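Local coordinates for protein histone-lysine N-methyltransferase family member SUVH9 (Arabidopsis thaliana, PDB 4NJ5) that takes part in gene silencing, apparently without methyltransferase activity, and may bind methylated DNA and recruit RNA polymerase V to chromatin, at residues Ala51-Ala54 with Gly55-Arg59; Phe85-Phe88 with Glu89-Val92. All coordinates share one frame; numbering follows the deposited sequence.

In the fold
Both contacts are local, and they come in series along the chain: contact 1 lies within helix 46-60, contact 2 where a loop runs into the short helix 87-92 of the SRA (YDG) domain. Their centres are about 9 Å apart and they touch directly. The ring of Phe88 lies against the glycines of contact 1, with its CD1 3.4 Å from Gly55 CA, and Phe86 packs on Ala51. Helix 8-35 joins the group through Tyr23, which touches Ala51, Ala54 and Met58 from contact 1 and Glu89 and Val92 from contact 2. The two contacts thus knit the N-terminal helices to the SRA domain, away from the zinc cluster of the pre-SET region.

Contact 1. Residues Ala51-Ala54 with Gly55-Arg59; sequences AGKA and GSMMR
Lys53 and Met57, one turn apart on helix 46-60, lay their side chains across each other obliquely. The lysine leaves the helix with CG anti to its backbone N (chi1 -166°), then bends at chi2 and again at chi4, and the second bend brings its ammonium end back over the methionine: Lys53 NZ is 3.2 Å from Met57 CG and 3.5 Å from Met57 SD. A long, bendable lysine suits this exposed position because it can carry its charge over Met57, whose unbranched, flexible chain can lie under the ammonium; no bond is implied.

Beneath this pair lies Lys53 O, which takes two hydrogen bonds. Met57 N gives Lys53 O the regular helical one, 2.9 Å long. Ser56 OG gives Lys53 O the other over 3.0 Å, and both donors arrive from the same face of the carbonyl plane. The hydroxyl is placed between its own backbone N and carbonyl carbon (chi1 72°), from where it can turn back to the preceding turn. Ser56 OG also lies 3.5 Å from Lys53 CD.

On the buried side the small residues Ala51, Ala54 and Gly55 are joined by Met58. Ala54 fits closely against Tyr23 and Arg27 of helix 8-35, and Met58 CG passes 3.4 Å from Ala54 O on its way to Tyr23. Gly52 and Gly55 let the ring of Phe88 approach the helix backbone.

The chemistry therefore divides the helix: small and apolar groups serve the buried sides, while on the outer side a serine hydroxyl is satisfied by the backbone itself and the lysine charge remains at the surface.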
loop_
_atom_site.group_PDB
_atom_site.type_symbol
_atom_site.label_atom_id
_atom_site.label_comp_id
_atom_site.label_asym_id
_atom_site.label_seq_id
_atom_site.Cartn_x
_atom_site.Cartn_y
_atom_site.Cartn_z
ATOM N N ALA A 51 4.739 3.103 -15.241
ATOM C CA ALA A 51 3.419 2.607 -14.895
ATOM C C ALA A 51 2.633 2.256 -16.158
ATOM O O ALA A 51 2.024 1.184 -16.250
ATOM C CB ALA A 51 2.675 3.643 -14.078
ATOM N N GLY A 52 2.658 3.164 -17.131
ATOM C CA GLY A 52 1.977 2.952 -18.394
ATOM C C GLY A 52 2.535 1.759 -19.147
ATOM O O GLY A 52 1.789 0.980 -19.751
ATOM N N LYS A 53 3.856 1.609 -19.103
ATOM C CA LYS A 53 4.499 0.485 -19.769
ATOM C C LYS A 53 4.118 -0.838 -19.112
ATOM O O LYS A 53 3.840 -1.823 -19.802
ATOM C CB LYS A 53 6.017 0.651 -19.788
ATOM C CG LYS A 53 6.711 -0.298 -20.748
ATOM C CD LYS A 53 6.065 -0.233 -22.123
ATOM C CE LYS A 53 6.863 -1.006 -23.158
ATOM N NZ LYS A 53 6.972 -2.450 -22.814
ATOM N N ALA A 54 4.101 -0.855 -17.780
ATOM C CA ALA A 54 3.672 -2.042 -17.045
ATOM C C ALA A 54 2.244 -2.415 -17.442
ATOM O O ALA A 54 1.936 -3.585 -17.692
ATOM C CB ALA A 54 3.770 -1.806 -15.549
ATOM N N GLY A 55 1.383 -1.405 -17.517
ATOM C CA GLY A 55 0.031 -1.602 -18.000
ATOM C C GLY A 55 -0.049 -2.237 -19.380
ATOM O O GLY A 55 -0.743 -3.238 -19.558
ATOM N N SER A 56 0.658 -1.669 -20.355
ATOM C CA SER A 56 0.577 -2.164 -21.733
ATOM C C SER A 56 1.134 -3.582 -21.867
ATOM O O SER A 56 0.604 -4.413 -22.619
ATOM C CB SER A 56 1.299 -1.218 -22.698
ATOM O OG SER A 56 2.706 -1.301 -22.543
ATOM N N MET A 57 2.208 -3.851 -21.131
ATOM C CA MET A 57 2.783 -5.188 -21.087
ATOM C C MET A 57 1.806 -6.192 -20.489
ATOM O O MET A 57 1.695 -7.316 -20.971
ATOM C CB MET A 57 4.085 -5.194 -20.292
ATOM C CG MET A 57 5.228 -4.498 -20.993
ATOM S SD MET A 57 6.725 -4.530 -19.997
ATOM C CE MET A 57 7.077 -6.287 -19.976
ATOM N N MET A 58 1.098 -5.795 -19.440
ATOM C CA MET A 58 0.103 -6.696 -18.871
ATOM C C MET A 58 -1.089 -6.873 -19.804
ATOM O O MET A 58 -1.741 -7.917 -19.798
ATOM C CB MET A 58 -0.344 -6.232 -17.486
ATOM C CG MET A 58 0.690 -6.518 -16.418
ATOM S SD MET A 58 0.107 -6.116 -14.772
ATOM C CE MET A 58 -1.184 -7.331 -14.557
ATOM N N ARG A 59 -1.362 -5.856 -20.612
ATOM C CA ARG A 59 -2.435 -5.945 -21.585
ATOM C C ARG A 59 -2.094 -6.973 -22.652
ATOM O O ARG A 59 -2.941 -7.778 -23.040
ATOM C CB ARG A 59 -2.695 -4.593 -22.242
ATOM C CG ARG A 59 -3.842 -4.622 -23.236
ATOM C CD ARG A 59 -3.684 -3.530 -24.271
ATOM N NE ARG A 59 -2.334 -3.524 -24.827
ATOM C CZ ARG A 59 -1.618 -2.425 -25.027
ATOM N NH1 ARG A 59 -0.397 -2.508 -25.537
ATOM N NH2 ARG A 59 -2.124 -1.239 -24.716
#

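Contact 2. Residues Phe85-Phe88 with Glu89-Val92; sequences FFRF and ELCV
Glu89 reaches back from the first turn of the short helix 87-92, in the SRA (YDG) domain, to the chain that leads into it. A chi1 of -168° sends Glu89 CG off opposite its own N, and the rest of the chain runs straight, which carries the carboxylate to the Phe85 amide. Phe85 N donates to Glu89 OE1 over 2.9 Å, nearly straight at 166° but from above the carboxylate plane. Phe86 N adds a weak bond to the same oxygen, and the edge of the Phe86 ring lies beside it. Glu89 OE2 turns to a salt bridge with Arg20, so the buried acid has a mate for its charge. With an alanine here, the Phe85 amide would probably lose its acceptor and the charge of Arg20 its partner.

The guanidinium of Arg87 bonds the backbone carbonyls of His98 and Ser101, while Arg87 O receives a weak bond from Leu90 N. A flat ring suits Phe88, since it can lie against the glycine backbone of helix 46-60, on Gly52 and Gly55; Phe88 O accepts Val92 N at 3.0 Å in the carbonyl plane. Above one face of that ring, in a long sulfur-aromatic contact, Cys91 SG stands 5.0 Å from the Phe88 centroid, 20° off the ring normal.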
loop_
_atom_site.group_PDB
_atom_site.type_symbol
_atom_site.label_atom_id
_atom_site.label_comp_id
_atom_site.label_asym_id
_atom_site.label_seq_id
_atom_site.Cartn_x
_atom_site.Cartn_y
_atom_site.Cartn_z
ATOM N N PHE A 85 -2.323 4.311 -7.550
ATOM C CA PHE A 85 -1.388 5.428 -7.683
ATOM C C PHE A 85 -1.237 5.949 -9.108
ATOM O O PHE A 85 -0.641 7.001 -9.328
ATOM C CB PHE A 85 -0.023 5.040 -7.125
ATOM C CG PHE A 85 -0.063 4.610 -5.692
ATOM C CD1 PHE A 85 -0.360 5.523 -4.694
ATOM C CD2 PHE A 85 0.195 3.294 -5.339
ATOM C CE1 PHE A 85 -0.397 5.134 -3.366
ATOM C CE2 PHE A 85 0.162 2.897 -4.014
ATOM C CZ PHE A 85 -0.135 3.818 -3.025
ATOM N N PHE A 86 -1.773 5.211 -10.072
ATOM C CA PHE A 86 -1.650 5.591 -11.470
ATOM C C PHE A 86 -2.956 5.355 -12.214
ATOM O O PHE A 86 -3.718 4.446 -11.876
ATOM C CB PHE A 86 -0.527 4.798 -12.147
ATOM C CG PHE A 86 0.812 4.934 -11.476
ATOM C CD1 PHE A 86 1.256 3.968 -10.585
ATOM C CD2 PHE A 86 1.634 6.021 -11.742
ATOM C CE1 PHE A 86 2.490 4.082 -9.970
ATOM C CE2 PHE A 86 2.874 6.141 -11.128
ATOM C CZ PHE A 86 3.302 5.169 -10.241
ATOM N N ARG A 87 -3.209 6.172 -13.231
ATOM C CA ARG A 87 -4.388 6.000 -14.068
ATOM C C ARG A 87 -4.403 4.644 -14.762
ATOM O O ARG A 87 -5.422 3.976 -14.802
ATOM C CB ARG A 87 -4.473 7.117 -15.105
ATOM C CG ARG A 87 -4.715 8.493 -14.540
ATOM C CD ARG A 87 -6.113 8.617 -13.988
ATOM N NE ARG A 87 -6.877 9.680 -14.633
ATOM C CZ ARG A 87 -7.784 9.474 -15.579
ATOM N NH1 ARG A 87 -8.435 10.493 -16.118
ATOM N NH2 ARG A 87 -8.040 8.242 -15.979
ATOM N N PHE A 88 -3.262 4.242 -15.306
ATOM C CA PHE A 88 -3.172 2.997 -16.064
ATOM C C PHE A 88 -3.489 1.804 -15.169
ATOM O O PHE A 88 -4.088 0.811 -15.602
ATOM C CB PHE A 88 -1.777 2.848 -16.655
ATOM C CG PHE A 88 -1.769 2.461 -18.104
ATOM C CD1 PHE A 88 -1.955 1.143 -18.482
ATOM C CD2 PHE A 88 -1.557 3.414 -19.086
ATOM C CE1 PHE A 88 -1.933 0.782 -19.819
ATOM C CE2 PHE A 88 -1.534 3.058 -20.417
ATOM C CZ PHE A 88 -1.720 1.738 -20.783
ATOM N N GLU A 89 -3.080 1.921 -13.911
ATOM C CA GLU A 89 -3.387 0.924 -12.898
ATOM C C GLU A 89 -4.891 0.648 -12.855
ATOM O O GLU A 89 -5.314 -0.501 -12.729
ATOM C CB GLU A 89 -2.887 1.404 -11.531
ATOM C CG GLU A 89 -2.880 0.344 -10.460
ATOM C CD GLU A 89 -2.181 0.803 -9.190
ATOM O OE1 GLU A 89 -1.740 1.972 -9.134
ATOM O OE2 GLU A 89 -2.078 -0.009 -8.245
ATOM N N LEU A 90 -5.691 1.706 -12.984
ATOM C CA LEU A 90 -7.144 1.578 -13.009
ATOM C C LEU A 90 -7.612 0.751 -14.200
ATOM O O LEU A 90 -8.628 0.060 -14.121
ATOM C CB LEU A 90 -7.801 2.956 -13.049
ATOM C CG LEU A 90 -7.467 3.873 -11.872
ATOM C CD1 LEU A 90 -8.097 5.245 -12.067
ATOM C CD2 LEU A 90 -7.930 3.250 -10.566
ATOM N N CYS A 91 -6.873 0.833 -15.302
ATOM C CA CYS A 91 -7.186 0.044 -16.486
ATOM C C CYS A 91 -6.878 -1.417 -16.213
ATOM O O CYS A 91 -7.647 -2.306 -16.588
ATOM C CB CYS A 91 -6.381 0.521 -17.697
ATOM S SG CYS A 91 -6.579 2.262 -18.086
ATOM N N VAL A 92 -5.744 -1.660 -15.561
ATOM C CA VAL A 92 -5.365 -3.021 -15.188
ATOM C C VAL A 92 -6.455 -3.695 -14.349
ATOM O O VAL A 92 -6.782 -4.860 -14.565
ATOM C CB VAL A 92 -4.023 -3.052 -14.427
ATOM C CG1 VAL A 92 -3.709 -4.468 -13.954
ATOM C CG2 VAL A 92 -2.902 -2.513 -15.309
#